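Local coordinates for UPF0255 protein frsA (Vibrio vulnificus, PDB 4I4C) that probably hydrolyses carboxylic esters, as a member of the FrsA family of serine esterases with an alpha/beta-hydrolase fold, at residues A[214-219]-A[401-406]. Sequence-based numbering, arbitrary orientation.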
loop_
_atom_site.group_PDB
_atom_site.type_symbol
_atom_site.label_atom_id
_atom_site.label_comp_id
_atom_site.label_asym_id
_atom_site.label_seq_id
_atom_site.Cartn_x
_atom_site.Cartn_y
_atom_site.Cartn_z
ATOM N N ARG A 214 -4.888 -15.184 -1.725
ATOM C CA ARG A 214 -4.661 -16.608 -1.432
ATOM C C ARG A 214 -5.479 -17.131 -0.251
ATOM O O ARG A 214 -6.044 -18.218 -0.313
ATOM C CB ARG A 214 -3.174 -16.899 -1.182
ATOM C CG ARG A 214 -2.805 -18.378 -1.256
ATOM C CD ARG A 214 -1.420 -18.623 -0.613
ATOM N NE ARG A 214 -1.417 -18.199 0.787
ATOM C CZ ARG A 214 -0.374 -18.265 1.610
ATOM N NH1 ARG A 214 0.797 -18.746 1.193
ATOM N NH2 ARG A 214 -0.511 -17.848 2.858
ATOM N N ASP A 215 -5.547 -16.345 0.815
ATOM C CA ASP A 215 -6.116 -16.824 2.064
ATOM C C ASP A 215 -7.558 -16.378 2.297
ATOM O O ASP A 215 -8.192 -16.825 3.254
ATOM C CB ASP A 215 -5.248 -16.372 3.237
ATOM C CG ASP A 215 -3.878 -17.052 3.251
ATOM O OD1 ASP A 215 -3.716 -18.103 2.600
ATOM O OD2 ASP A 215 -2.963 -16.537 3.923
ATOM N N HIS A 216 -8.070 -15.502 1.435
ATOM C CA HIS A 216 -9.395 -14.925 1.636
ATOM C C HIS A 216 -10.283 -14.899 0.386
ATOM O O HIS A 216 -11.290 -15.602 0.322
ATOM C CB HIS A 216 -9.283 -13.532 2.261
ATOM C CG HIS A 216 -8.629 -13.536 3.609
ATOM N ND1 HIS A 216 -7.269 -13.685 3.774
ATOM C CD2 HIS A 216 -9.148 -13.427 4.855
ATOM C CE1 HIS A 216 -6.977 -13.664 5.062
ATOM N NE2 HIS A 216 -8.100 -13.507 5.740
ATOM N N LEU A 217 -9.918 -14.091 -0.601
ATOM C CA LEU A 217 -10.752 -13.947 -1.788
ATOM C C LEU A 217 -10.872 -15.245 -2.598
ATOM O O LEU A 217 -11.941 -15.554 -3.132
ATOM C CB LEU A 217 -10.228 -12.817 -2.666
ATOM C CG LEU A 217 -10.182 -11.435 -2.019
ATOM C CD1 LEU A 217 -9.413 -10.463 -2.905
ATOM C CD2 LEU A 217 -11.580 -10.935 -1.767
ATOM N N ALA A 218 -9.787 -16.008 -2.684
ATOM C CA ALA A 218 -9.749 -17.162 -3.580
ATOM C C ALA A 218 -10.697 -18.261 -3.135
ATOM O O ALA A 218 -11.173 -19.040 -3.959
ATOM C CB ALA A 218 -8.330 -17.724 -3.703
ATOM N N LYS A 219 -10.956 -18.326 -1.831
ATOM C CA LYS A 219 -11.814 -19.357 -1.261
ATOM C C LYS A 219 -13.264 -19.157 -1.684
ATOM O O LYS A 219 -14.096 -20.051 -1.532
ATOM C CB LYS A 219 -11.651 -19.405 0.263
ATOM C CG LYS A 219 -10.282 -19.968 0.668
ATOM C CD LYS A 219 -10.013 -19.931 2.165
ATOM C CE LYS A 219 -8.690 -20.629 2.472
ATOM N NZ LYS A 219 -8.124 -20.273 3.804
ATOM N N SER A 401 -10.890 -7.275 10.962
ATOM C CA SER A 401 -11.220 -6.336 9.889
ATOM C C SER A 401 -11.409 -7.070 8.577
ATOM O O SER A 401 -12.377 -6.849 7.839
ATOM C CB SER A 401 -10.097 -5.313 9.734
ATOM O OG SER A 401 -10.044 -4.459 10.859
ATOM N N LEU A 402 -10.460 -7.952 8.301
ATOM C CA LEU A 402 -10.440 -8.710 7.068
ATOM C C LEU A 402 -11.565 -9.729 7.016
ATOM O O LEU A 402 -12.096 -10.022 5.940
ATOM C CB LEU A 402 -9.095 -9.422 6.914
ATOM C CG LEU A 402 -8.560 -9.337 5.495
ATOM C CD1 LEU A 402 -8.337 -7.873 5.130
ATOM C CD2 LEU A 402 -7.280 -10.143 5.353
ATOM N N ASP A 403 -11.927 -10.288 8.168
ATOM C CA ASP A 403 -13.067 -11.208 8.216
ATOM C C ASP A 403 -14.388 -10.493 7.881
ATOM O O ASP A 403 -15.233 -11.029 7.154
ATOM C CB ASP A 403 -13.155 -11.919 9.575
ATOM C CG ASP A 403 -12.056 -12.970 9.769
ATOM O OD1 ASP A 403 -11.416 -13.370 8.764
ATOM O OD2 ASP A 403 -11.839 -13.400 10.928
ATOM N N LEU A 404 -14.550 -9.286 8.418
ATOM C CA LEU A 404 -15.704 -8.425 8.147
ATOM C C LEU A 404 -15.768 -7.996 6.682
ATOM O O LEU A 404 -16.856 -7.822 6.104
ATOM C CB LEU A 404 -15.619 -7.176 9.023
ATOM C CG LEU A 404 -15.921 -7.399 10.505
ATOM C CD1 LEU A 404 -15.526 -6.181 11.305
ATOM C CD2 LEU A 404 -17.397 -7.695 10.700
ATOM N N ALA A 405 -14.584 -7.816 6.102
ATOM C CA ALA A 405 -14.434 -7.423 4.708
ATOM C C ALA A 405 -14.943 -8.506 3.779
ATOM O O ALA A 405 -15.707 -8.238 2.853
ATOM C CB ALA A 405 -12.971 -7.143 4.404
ATOM N N ILE A 406 -14.490 -9.732 4.008
ATOM C CA ILE A 406 -14.849 -10.834 3.130
ATOM C C ILE A 406 -16.350 -11.158 3.260
ATOM O O ILE A 406 -17.011 -11.502 2.271
ATOM C CB ILE A 406 -13.918 -12.063 3.344
ATOM C CG1 ILE A 406 -12.815 -12.090 2.279
ATOM C CG2 ILE A 406 -14.688 -13.361 3.266
ATOM C CD1 ILE A 406 -12.155 -10.753 2.010
HETATM O O HOH W 1 -8.623 -12.622 8.688
#
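The imidazole of His216 lies with one face over the methyl CD2 of Leu402. This is a CH-pi contact: Leu402 CD2 sits 3.6 Å from the centroid of the His216 ring, only 16° off its normal. The methyl is shifted toward the rim, where His216 CE1 and NE2 are its nearest atoms. At the ring edge, in plane with it, a water stands 3.1 Å from His216 NE2. The same water donates a hydrogen bond to Asp403 OD1 at 2.9 Å. It thus bridges His216 and Asp403, and no direct hydrogen bond joins segments 214-219 and 401-406. The carboxylate of Asp403 could favour a protonated His216, but the two groups are not in contact.

In His216, CG is anti to the carbonyl carbon (chi1 -61°), which carries the ring out toward Leu402. Behind the ring, His216 CB packs on Ile406 CG1 at 3.8 Å. Ile406 CD1 turns to the neighbouring side chain and meets Leu217 CD2, also at 3.8 Å. Beside this contact, Arg214 grips Asp215 side-on in a salt bridge. Arg214 NH2 meets Asp215 OD2 at 3.0 Å, on the syn side of the carboxylate, and Arg214 NH1 pairs with Glu123.

Leu402 also lines the pocket that holds a bound polyethylene glycol ether. Ser401, Leu404 and Ala405 of its helix pack on strands 291-295, 358-363 and 385-389. The contact joins helix 210-217 to the C-terminal helix 394-413, two helices flanking the mixed, mainly parallel sheet of an alpha/beta-hydrolase fold.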